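Mandelate racemase/muconate lactonizing protein (Thermobispora bispora, PDB 3VC5) probably catalyses the magnesium-dependent dehydration of D-glucarate to 5-dehydro-4-deoxy-D-glucarate, as a glucarate dehydratase of the enolase superfamily. Local coordinates at residues Asp37-Leu41 / Phe169-His175; Leu199-Phe205 / His367-Gln371. One frame throughout, in Å; residues are numbered along the deposited sequence.

Interaction 1: Asp37-Leu41 / Phe169-His175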
ATOM      1  N   ASP A  37     -18.086 -30.235  -6.268  1.00 23.70           N
ATOM      2  CA  ASP A  37     -18.023 -29.670  -4.931  1.00 22.21           C
ATOM      3  C   ASP A  37     -19.013 -30.458  -4.074  1.00 23.85           C
ATOM      4  O   ASP A  37     -20.114 -30.725  -4.530  1.00 26.23           O
ATOM      5  CB  ASP A  37     -18.518 -28.212  -4.989  1.00 24.02           C
ATOM      6  CG  ASP A  37     -18.049 -27.372  -3.803  1.00 23.98           C
ATOM      7  OD1 ASP A  37     -17.068 -27.740  -3.138  1.00 23.70           O
ATOM      8  OD2 ASP A  37     -18.653 -26.300  -3.561  1.00 25.92           O
ATOM      9  N   PRO A  38     -18.638 -30.810  -2.831  1.00 24.00           N
ATOM     10  CA  PRO A  38     -19.606 -31.512  -1.951  1.00 25.27           C
ATOM     11  C   PRO A  38     -20.735 -30.593  -1.470  1.00 24.76           C
ATOM     12  O   PRO A  38     -20.675 -29.371  -1.696  1.00 27.65           O
ATOM     13  CB  PRO A  38     -18.735 -31.962  -0.759  1.00 26.38           C
ATOM     14  CG  PRO A  38     -17.309 -31.863  -1.224  1.00 27.38           C
ATOM     15  CD  PRO A  38     -17.302 -30.700  -2.203  1.00 26.27           C
ATOM     16  N   PRO A  39     -21.760 -31.166  -0.798  1.00 25.23           N
ATOM     17  CA  PRO A  39     -22.932 -30.400  -0.330  1.00 25.98           C
ATOM     18  C   PRO A  39     -22.623 -29.700   1.010  1.00 27.65           C
ATOM     19  O   PRO A  39     -23.172 -30.036   2.073  1.00 28.71           O
ATOM     20  CB  PRO A  39     -24.026 -31.478  -0.189  1.00 27.46           C
ATOM     21  CG  PRO A  39     -23.254 -32.730   0.126  1.00 28.18           C
ATOM     22  CD  PRO A  39     -21.989 -32.622  -0.724  1.00 27.36           C
ATOM     23  N   LEU A  40     -21.735 -28.716   0.928  1.00 25.73           N
ATOM     24  CA  LEU A  40     -21.309 -27.933   2.069  1.00 23.54           C
ATOM     25  C   LEU A  40     -22.411 -26.921   2.435  1.00 23.72           C
ATOM     26  O   LEU A  40     -22.867 -26.138   1.598  1.00 27.19           O
ATOM     27  CB  LEU A  40     -20.002 -27.219   1.724  1.00 23.97           C
ATOM     28  CG  LEU A  40     -18.881 -28.102   1.184  1.00 23.98           C
ATOM     29  CD1 LEU A  40     -17.604 -27.257   0.869  1.00 26.37           C
ATOM     30  CD2 LEU A  40     -18.554 -29.257   2.108  1.00 26.23           C
ATOM     31  N   LEU A  41     -22.875 -26.983   3.683  1.00 24.35           N
ATOM     32  CA  LEU A  41     -23.970 -26.143   4.141  1.00 24.27           C
ATOM     33  C   LEU A  41     -23.446 -24.796   4.636  1.00 22.93           C
ATOM     34  O   LEU A  41     -22.345 -24.692   5.173  1.00 26.35           O
ATOM     35  CB  LEU A  41     -24.717 -26.868   5.274  1.00 26.04           C
ATOM     36  CG  LEU A  41     -25.392 -28.177   4.849  1.00 25.32           C
ATOM     37  CD1 LEU A  41     -25.699 -29.032   6.061  1.00 27.61           C
ATOM     38  CD2 LEU A  41     -26.696 -27.844   4.141  1.00 31.31           C
ATOM     39  N   PHE A 169     -17.136 -27.789   7.491  1.00 26.18           N
ATOM     40  CA  PHE A 169     -18.514 -27.495   7.160  1.00 25.56           C
ATOM     41  C   PHE A 169     -19.405 -28.598   7.660  1.00 27.49           C
ATOM     42  O   PHE A 169     -19.058 -29.776   7.537  1.00 28.87           O
ATOM     43  CB  PHE A 169     -18.724 -27.488   5.649  1.00 25.68           C
ATOM     44  CG  PHE A 169     -18.130 -26.288   4.934  1.00 23.68           C
ATOM     45  CD1 PHE A 169     -16.777 -26.236   4.626  1.00 25.01           C
ATOM     46  CD2 PHE A 169     -18.947 -25.230   4.545  1.00 22.99           C
ATOM     47  CE1 PHE A 169     -16.228 -25.128   3.931  1.00 24.88           C
ATOM     48  CE2 PHE A 169     -18.409 -24.100   3.862  1.00 26.56           C
ATOM     49  CZ  PHE A 169     -17.062 -24.048   3.567  1.00 25.98           C
ATOM     50  N   TYR A 170     -20.587 -28.230   8.132  1.00 27.04           N
ATOM     51  CA  TYR A 170     -21.668 -29.198   8.179  1.00 27.35           C
ATOM     52  C   TYR A 170     -21.993 -29.580   6.737  1.00 26.66           C
ATOM     53  O   TYR A 170     -21.931 -28.739   5.836  1.00 27.66           O
ATOM     54  CB  TYR A 170     -22.893 -28.616   8.873  1.00 28.25           C
ATOM     55  CG  TYR A 170     -22.677 -28.263  10.316  1.00 28.60           C
ATOM     56  CD1 TYR A 170     -22.696 -29.253  11.309  1.00 28.17           C
ATOM     57  CD2 TYR A 170     -22.516 -26.940  10.708  1.00 27.50           C
ATOM     58  CE1 TYR A 170     -22.523 -28.929  12.637  1.00 32.37           C
ATOM     59  CE2 TYR A 170     -22.357 -26.604  12.046  1.00 30.80           C
ATOM     60  CZ  TYR A 170     -22.366 -27.607  13.009  1.00 28.18           C
ATOM     61  OH  TYR A 170     -22.211 -27.282  14.341  1.00 31.68           O
ATOM     62  N   LYS A 171     -22.240 -30.863   6.493  1.00 28.08           N
ATOM     63  CA  LYS A 171     -22.557 -31.301   5.141  1.00 28.10           C
ATOM     64  C   LYS A 171     -23.382 -32.566   5.108  1.00 29.79           C
ATOM     65  O   LYS A 171     -23.321 -33.380   6.034  1.00 30.06           O
ATOM     66  CB  LYS A 171     -21.264 -31.510   4.342  1.00 26.31           C
ATOM     67  CG  LYS A 171     -20.383 -32.659   4.904  1.00 28.69           C
ATOM     68  CD  LYS A 171     -19.064 -32.825   4.128  1.00 27.24           C
ATOM     69  CE  LYS A 171     -19.287 -33.308   2.678  1.00 26.22           C
ATOM     70  NZ  LYS A 171     -19.918 -34.697   2.596  1.00 28.18           N
ATOM     71  N   TRP A 172     -24.175 -32.716   4.053  1.00 29.73           N
ATOM     72  CA  TRP A 172     -24.876 -33.973   3.815  1.00 30.40           C
ATOM     73  C   TRP A 172     -23.848 -35.009   3.367  1.00 29.54           C
ATOM     74  O   TRP A 172     -22.711 -34.647   3.037  1.00 30.93           O
ATOM     75  CB  TRP A 172     -25.954 -33.799   2.754  1.00 32.54           C
ATOM     76  CG  TRP A 172     -26.977 -32.777   3.116  1.00 34.15           C
ATOM     77  CD1 TRP A 172     -27.400 -32.440   4.382  1.00 36.22           C
ATOM     78  CD2 TRP A 172     -27.744 -31.979   2.209  1.00 34.87           C
ATOM     79  NE1 TRP A 172     -28.371 -31.456   4.307  1.00 35.78           N
ATOM     80  CE2 TRP A 172     -28.606 -31.165   2.986  1.00 37.25           C
ATOM     81  CE3 TRP A 172     -27.789 -31.871   0.815  1.00 34.55           C
ATOM     82  CZ2 TRP A 172     -29.492 -30.253   2.411  1.00 39.91           C
ATOM     83  CZ3 TRP A 172     -28.682 -30.969   0.247  1.00 34.61           C
ATOM     84  CH2 TRP A 172     -29.517 -30.169   1.047  1.00 40.16           C
ATOM     85  N   ALA A 173     -24.241 -36.285   3.332  1.00 29.66           N
ATOM     86  CA  ALA A 173     -23.332 -37.350   2.919  1.00 28.56           C
ATOM     87  C   ALA A 173     -23.009 -37.209   1.426  1.00 27.06           C
ATOM     88  O   ALA A 173     -21.938 -37.630   0.965  1.00 32.68           O
ATOM     89  CB  ALA A 173     -23.965 -38.691   3.193  1.00 34.19           C
ATOM     90  N   GLY A 174     -23.937 -36.619   0.674  1.00 28.58           N
ATOM     91  CA  GLY A 174     -23.755 -36.430  -0.780  1.00 28.48           C
ATOM     92  C   GLY A 174     -24.865 -35.532  -1.276  1.00 28.95           C
ATOM     93  O   GLY A 174     -25.778 -35.194  -0.505  1.00 32.33           O
ATOM     94  N   HIS A 175     -24.806 -35.141  -2.550  1.00 28.76           N
ATOM     95  CA  HIS A 175     -25.906 -34.398  -3.169  1.00 29.90           C
ATOM     96  C   HIS A 175     -27.059 -35.348  -3.395  1.00 35.83           C
ATOM     97  O   HIS A 175     -26.826 -36.467  -3.827  1.00 35.81           O
ATOM     98  CB  HIS A 175     -25.437 -33.813  -4.490  1.00 28.09           C
ATOM     99  CG  HIS A 175     -24.521 -32.650  -4.296  1.00 26.56           C
ATOM    100  ND1 HIS A 175     -24.980 -31.386  -3.971  1.00 27.96           N
ATOM    101  CD2 HIS A 175     -23.167 -32.575  -4.293  1.00 27.92           C
ATOM    102  CE1 HIS A 175     -23.944 -30.575  -3.810  1.00 28.97           C
ATOM    103  NE2 HIS A 175     -22.833 -31.279  -3.978  1.00 28.53           N
TER
HETATM  104  O   HOH W   1     -21.419 -25.641   7.738  1.00 26.92           O
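The seam between the two domains of an enolase-superfamily enzyme runs through this contact, where Pro39, Leu40 and Leu41 of the N-terminal domain lie along Phe169-His175, which carries the chain from barrel strand 161-169 into the loop after it. The backbones meet at a single beta bridge, Leu40 with Lys171. Its strong bond runs from Leu41 N to Tyr170 O (2.9 Å) and is nearly straight, 168° at the hydrogen; the bond from Trp172 N to Pro39 O is weak. Water 1 continues the pairing, accepting from Tyr170 N and donating to Leu41 O.

Pro39, centre of an inverse gamma turn, touches two aromatic side chains with its ring. Its CB sits over one face of the His175 imidazole, 3.9 Å from the ring centroid in a CH-pi contact, and also touches Trp172 CE3, a plain apolar contact. The imidazole is fixed from both ends: NE2 donates to Asp37 O (2.8 Å) close to both the ring plane and the carbonyl plane, while ND1 is hydrogen-bonded to Tyr426 OH.

Leu40 lies across the Phe169 ring, with CD1 3.9 Å above its centre and CB against CD2; at the ring edge, Leu41 O lies in plane, 3.5 Å from Phe169 CD2. Leu41 CD2 packs obliquely against the Trp172 indole, near NE1 and CE2. Lys171 bends at chi3 and chi4 (-67° and -63°), which curls its chain past Pro38 CB and brings NZ back to Trp172 O at 2.8 Å. Gly184 O and a salt bridge to Asp181 also hold the ammonium, which probably offsets the cost of burying it.

Phe169 also stands beside Lys211, a predicted proton acceptor. The N-terminal domain capping the C-terminal mouth of the barrel in this way is typical of the enolase superfamily.

Interaction 2: Leu199-Phe205 / His367-Gln371; sequences LIGEYGF and HTPWQ. With PO4 (phosphate ion), chain B.
Pro369 is the bump here: in the modified TIM barrel, (beta/alpha)7beta, of this enolase-superfamily enzyme, it fits a hollow at the C-terminal end of helix 189-203, lined by Leu199, Tyr203 and Phe205. The proline ring meets each wall differently. Its CG stands 4.0 Å from the centroid of the Tyr203 ring, over one face but offset toward the rim, in a CH-pi contact, and CB presses on CE2 of the same ring. Phe205 offers an edge instead, CZ lying 3.7 Å from Pro369 CG. Leu199 CG closes on Pro369 CB from the preceding helical turn.

Gly204, with positive phi (82°), takes the chain out of the helix and lets Phe205 turn back beside Tyr203, whose CB lies over a face of the Phe205 ring. Next to the proline a smaller pairing forms: Leu199 CD2 reaches Trp370 CZ2 at 4.0 Å, the indole being held by NE1 hydrogen-bonded to Tyr167 O. Thr368 CG2 only grazes the tyrosine ring, obliquely. Tyr203 OH comes within 3.4 Å of Pro369 CA and is tied to the same residue through water 2, which accepts from Tyr203 OH at 2.7 Å and donates to Pro369 O at 2.7 Å.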
ATOM      1  N   LEU A 199      -9.407 -34.149   7.813  1.00 28.81           N
ATOM      2  CA  LEU A 199      -8.664 -33.089   7.131  1.00 25.45           C
ATOM      3  C   LEU A 199      -7.300 -32.837   7.766  1.00 26.95           C
ATOM      4  O   LEU A 199      -6.318 -32.614   7.058  1.00 28.20           O
ATOM      5  CB  LEU A 199      -9.465 -31.773   7.120  1.00 25.57           C
ATOM      6  CG  LEU A 199     -10.400 -31.516   5.925  1.00 32.19           C
ATOM      7  CD1 LEU A 199     -11.290 -32.685   5.623  1.00 40.27           C
ATOM      8  CD2 LEU A 199     -11.219 -30.224   6.122  1.00 36.85           C
ATOM      9  N   ILE A 200      -7.240 -32.803   9.096  1.00 28.58           N
ATOM     10  CA  ILE A 200      -5.972 -32.570   9.780  1.00 27.24           C
ATOM     11  C   ILE A 200      -5.004 -33.719   9.527  1.00 29.16           C
ATOM     12  O   ILE A 200      -3.809 -33.498   9.313  1.00 30.75           O
ATOM     13  CB  ILE A 200      -6.177 -32.275  11.288  1.00 26.55           C
ATOM     14  CG1 ILE A 200      -6.816 -30.886  11.456  1.00 31.70           C
ATOM     15  CG2 ILE A 200      -4.847 -32.334  12.062  1.00 33.48           C
ATOM     16  CD1 ILE A 200      -7.456 -30.663  12.832  1.00 32.73           C
ATOM     17  N   GLY A 201      -5.532 -34.937   9.474  1.00 29.01           N
ATOM     18  CA  GLY A 201      -4.680 -36.106   9.195  1.00 29.85           C
ATOM     19  C   GLY A 201      -4.035 -35.982   7.826  1.00 32.96           C
ATOM     20  O   GLY A 201      -2.857 -36.296   7.662  1.00 35.61           O
ATOM     21  N   GLU A 202      -4.805 -35.509   6.847  1.00 28.82           N
ATOM     22  CA  GLU A 202      -4.331 -35.410   5.465  1.00 27.41           C
ATOM     23  C   GLU A 202      -3.429 -34.220   5.191  1.00 30.08           C
ATOM     24  O   GLU A 202      -2.426 -34.351   4.478  1.00 30.64           O
ATOM     25  CB  GLU A 202      -5.507 -35.451   4.476  1.00 29.67           C
ATOM     26  CG  GLU A 202      -6.296 -36.772   4.552  1.00 31.75           C
ATOM     27  CD  GLU A 202      -7.519 -36.846   3.637  1.00 32.16           C
ATOM     28  OE1 GLU A 202      -7.805 -35.859   2.929  1.00 41.08           O
ATOM     29  OE2 GLU A 202      -8.189 -37.918   3.622  1.00 35.33           O
ATOM     30  N   TYR A 203      -3.787 -33.057   5.734  1.00 27.10           N
ATOM     31  CA  TYR A 203      -3.116 -31.808   5.364  1.00 25.61           C
ATOM     32  C   TYR A 203      -2.215 -31.228   6.474  1.00 26.58           C
ATOM     33  O   TYR A 203      -1.334 -30.408   6.194  1.00 26.93           O
ATOM     34  CB  TYR A 203      -4.162 -30.753   4.945  1.00 23.88           C
ATOM     35  CG  TYR A 203      -4.878 -31.090   3.646  1.00 23.86           C
ATOM     36  CD1 TYR A 203      -4.380 -30.618   2.412  1.00 25.27           C
ATOM     37  CD2 TYR A 203      -6.003 -31.938   3.624  1.00 27.78           C
ATOM     38  CE1 TYR A 203      -4.998 -30.946   1.210  1.00 25.31           C
ATOM     39  CE2 TYR A 203      -6.631 -32.291   2.395  1.00 26.15           C
ATOM     40  CZ  TYR A 203      -6.107 -31.787   1.199  1.00 24.77           C
ATOM     41  OH  TYR A 203      -6.701 -32.106  -0.010  1.00 27.44           O
ATOM     42  N   GLY A 204      -2.476 -31.608   7.726  1.00 26.79           N
ATOM     43  CA  GLY A 204      -1.668 -31.131   8.860  1.00 28.97           C
ATOM     44  C   GLY A 204      -2.047 -29.747   9.393  1.00 24.91           C
ATOM     45  O   GLY A 204      -1.254 -29.098  10.092  1.00 27.59           O
ATOM     46  N   PHE A 205      -3.253 -29.289   9.060  1.00 28.76           N
ATOM     47  CA  PHE A 205      -3.724 -27.961   9.487  1.00 27.02           C
ATOM     48  C   PHE A 205      -3.542 -27.770  10.989  1.00 28.65           C
ATOM     49  O   PHE A 205      -3.838 -28.674  11.781  1.00 29.46           O
ATOM     50  CB  PHE A 205      -5.213 -27.790   9.154  1.00 26.00           C
ATOM     51  CG  PHE A 205      -5.521 -27.854   7.679  1.00 24.37           C
ATOM     52  CD1 PHE A 205      -4.825 -27.034   6.770  1.00 26.47           C
ATOM     53  CD2 PHE A 205      -6.465 -28.760   7.178  1.00 26.14           C
ATOM     54  CE1 PHE A 205      -5.095 -27.087   5.390  1.00 24.09           C
ATOM     55  CE2 PHE A 205      -6.764 -28.802   5.792  1.00 26.87           C
ATOM     56  CZ  PHE A 205      -6.074 -27.959   4.896  1.00 24.18           C
ATOM     57  N   HIS A 367     -10.484 -23.638   0.583  1.00 21.50           N
ATOM     58  CA  HIS A 367     -11.412 -24.746   0.321  1.00 22.31           C
ATOM     59  C   HIS A 367     -10.691 -25.957  -0.262  1.00 22.61           C
ATOM     60  O   HIS A 367     -11.318 -26.962  -0.562  1.00 23.99           O
ATOM     61  CB  HIS A 367     -12.502 -24.313  -0.650  1.00 23.22           C
ATOM     62  CG  HIS A 367     -13.522 -23.377  -0.059  1.00 20.88           C
ATOM     63  ND1 HIS A 367     -13.264 -22.043   0.211  1.00 23.00           N
ATOM     64  CD2 HIS A 367     -14.804 -23.594   0.325  1.00 20.48           C
ATOM     65  CE1 HIS A 367     -14.357 -21.479   0.709  1.00 23.01           C
ATOM     66  NE2 HIS A 367     -15.307 -22.398   0.778  1.00 21.65           N
ATOM     67  N   THR A 368      -9.379 -25.858  -0.431  1.00 22.40           N
ATOM     68  CA  THR A 368      -8.640 -26.892  -1.172  1.00 22.66           C
ATOM     69  C   THR A 368      -9.056 -28.351  -0.880  1.00 25.91           C
ATOM     70  O   THR A 368      -9.314 -29.095  -1.808  1.00 24.78           O
ATOM     71  CB  THR A 368      -7.110 -26.709  -1.010  1.00 22.69           C
ATOM     72  OG1 THR A 368      -6.701 -25.480  -1.645  1.00 24.52           O
ATOM     73  CG2 THR A 368      -6.352 -27.898  -1.604  1.00 25.79           C
ATOM     74  N   PRO A 369      -9.161 -28.756   0.404  1.00 25.54           N
ATOM     75  CA  PRO A 369      -9.446 -30.206   0.627  1.00 23.58           C
ATOM     76  C   PRO A 369     -10.740 -30.664  -0.071  1.00 21.52           C
ATOM     77  O   PRO A 369     -10.842 -31.810  -0.523  1.00 24.85           O
ATOM     78  CB  PRO A 369      -9.611 -30.289   2.143  1.00 25.47           C
ATOM     79  CG  PRO A 369      -8.738 -29.124   2.665  1.00 28.27           C
ATOM     80  CD  PRO A 369      -8.994 -28.018   1.679  1.00 25.44           C
ATOM     81  N   TRP A 370     -11.736 -29.773  -0.143  1.00 22.38           N
ATOM     82  CA  TRP A 370     -13.068 -30.116  -0.640  1.00 22.56           C
ATOM     83  C   TRP A 370     -13.053 -30.388  -2.129  1.00 22.09           C
ATOM     84  O   TRP A 370     -13.967 -31.054  -2.654  1.00 25.78           O
ATOM     85  CB  TRP A 370     -14.053 -28.955  -0.321  1.00 20.55           C
ATOM     86  CG  TRP A 370     -14.163 -28.820   1.196  1.00 22.37           C
ATOM     87  CD1 TRP A 370     -13.788 -27.756   1.954  1.00 23.90           C
ATOM     88  CD2 TRP A 370     -14.644 -29.822   2.122  1.00 25.56           C
ATOM     89  NE1 TRP A 370     -14.010 -28.020   3.298  1.00 23.92           N
ATOM     90  CE2 TRP A 370     -14.519 -29.288   3.421  1.00 27.04           C
ATOM     91  CE3 TRP A 370     -15.138 -31.130   1.973  1.00 25.01           C
ATOM     92  CZ2 TRP A 370     -14.916 -30.000   4.566  1.00 25.11           C
ATOM     93  CZ3 TRP A 370     -15.522 -31.833   3.107  1.00 24.26           C
ATOM     94  CH2 TRP A 370     -15.404 -31.276   4.381  1.00 24.46           C
ATOM     95  N   GLN A 371     -12.043 -29.837  -2.818  1.00 23.44           N
ATOM     96  CA  GLN A 371     -11.942 -30.058  -4.259  1.00 24.97           C
ATOM     97  C   GLN A 371     -11.252 -31.393  -4.567  1.00 24.23           C
ATOM     98  O   GLN A 371     -11.166 -31.794  -5.720  1.00 24.10           O
ATOM     99  CB  GLN A 371     -11.246 -28.879  -4.937  1.00 23.56           C
ATOM    100  CG  GLN A 371     -12.268 -27.897  -5.550  1.00 26.13           C
ATOM    101  CD  GLN A 371     -13.377 -27.548  -4.561  1.00 26.68           C
ATOM    102  OE1 GLN A 371     -13.158 -26.743  -3.630  1.00 24.13           O
ATOM    103  NE2 GLN A 371     -14.560 -28.163  -4.731  1.00 23.57           N
TER
HETATM  104  P   PO4 B 501     -18.637 -20.314   1.159  1.00 24.80           P
HETATM  105  O1  PO4 B 501     -19.863 -21.020   1.592  1.00 26.27           O
HETATM  106  O2  PO4 B 501     -17.775 -21.377   0.513  1.00 27.55           O
HETATM  107  O3  PO4 B 501     -18.940 -19.266   0.171  1.00 29.31           O
HETATM  108  O4  PO4 B 501     -18.012 -19.738   2.324  1.00 29.00           O
HETATM  109  O   HOH W   2      -8.901 -33.629  -0.363  1.00 32.40           O

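Interactions 1 and 2 lie with their centres 15 Å apart and meet directly through His367-Gln371. Gln371 NE2 lies 3.0 Å from Asp37 OD1, a probable hydrogen bond, and Pro38 CD packs on Trp370 O at 3.4 Å. Phe169 joins the two at the pocket: its CD1 is 3.5 Å from Trp370 NE1, and its CZ is 3.7 Å from His367 NE2. That nitrogen donates to phosphate O2 (2.7 Å); the phosphate, probably from the crystallisation liquor, is also hydrogen-bonded to Lys211, a predicted proton acceptor, and to Asn42, His47 and Arg421. His367 takes no part in the packing on 199-205; the Phe169 side chain of interaction 1 also comes within about 4 Å of the phosphate.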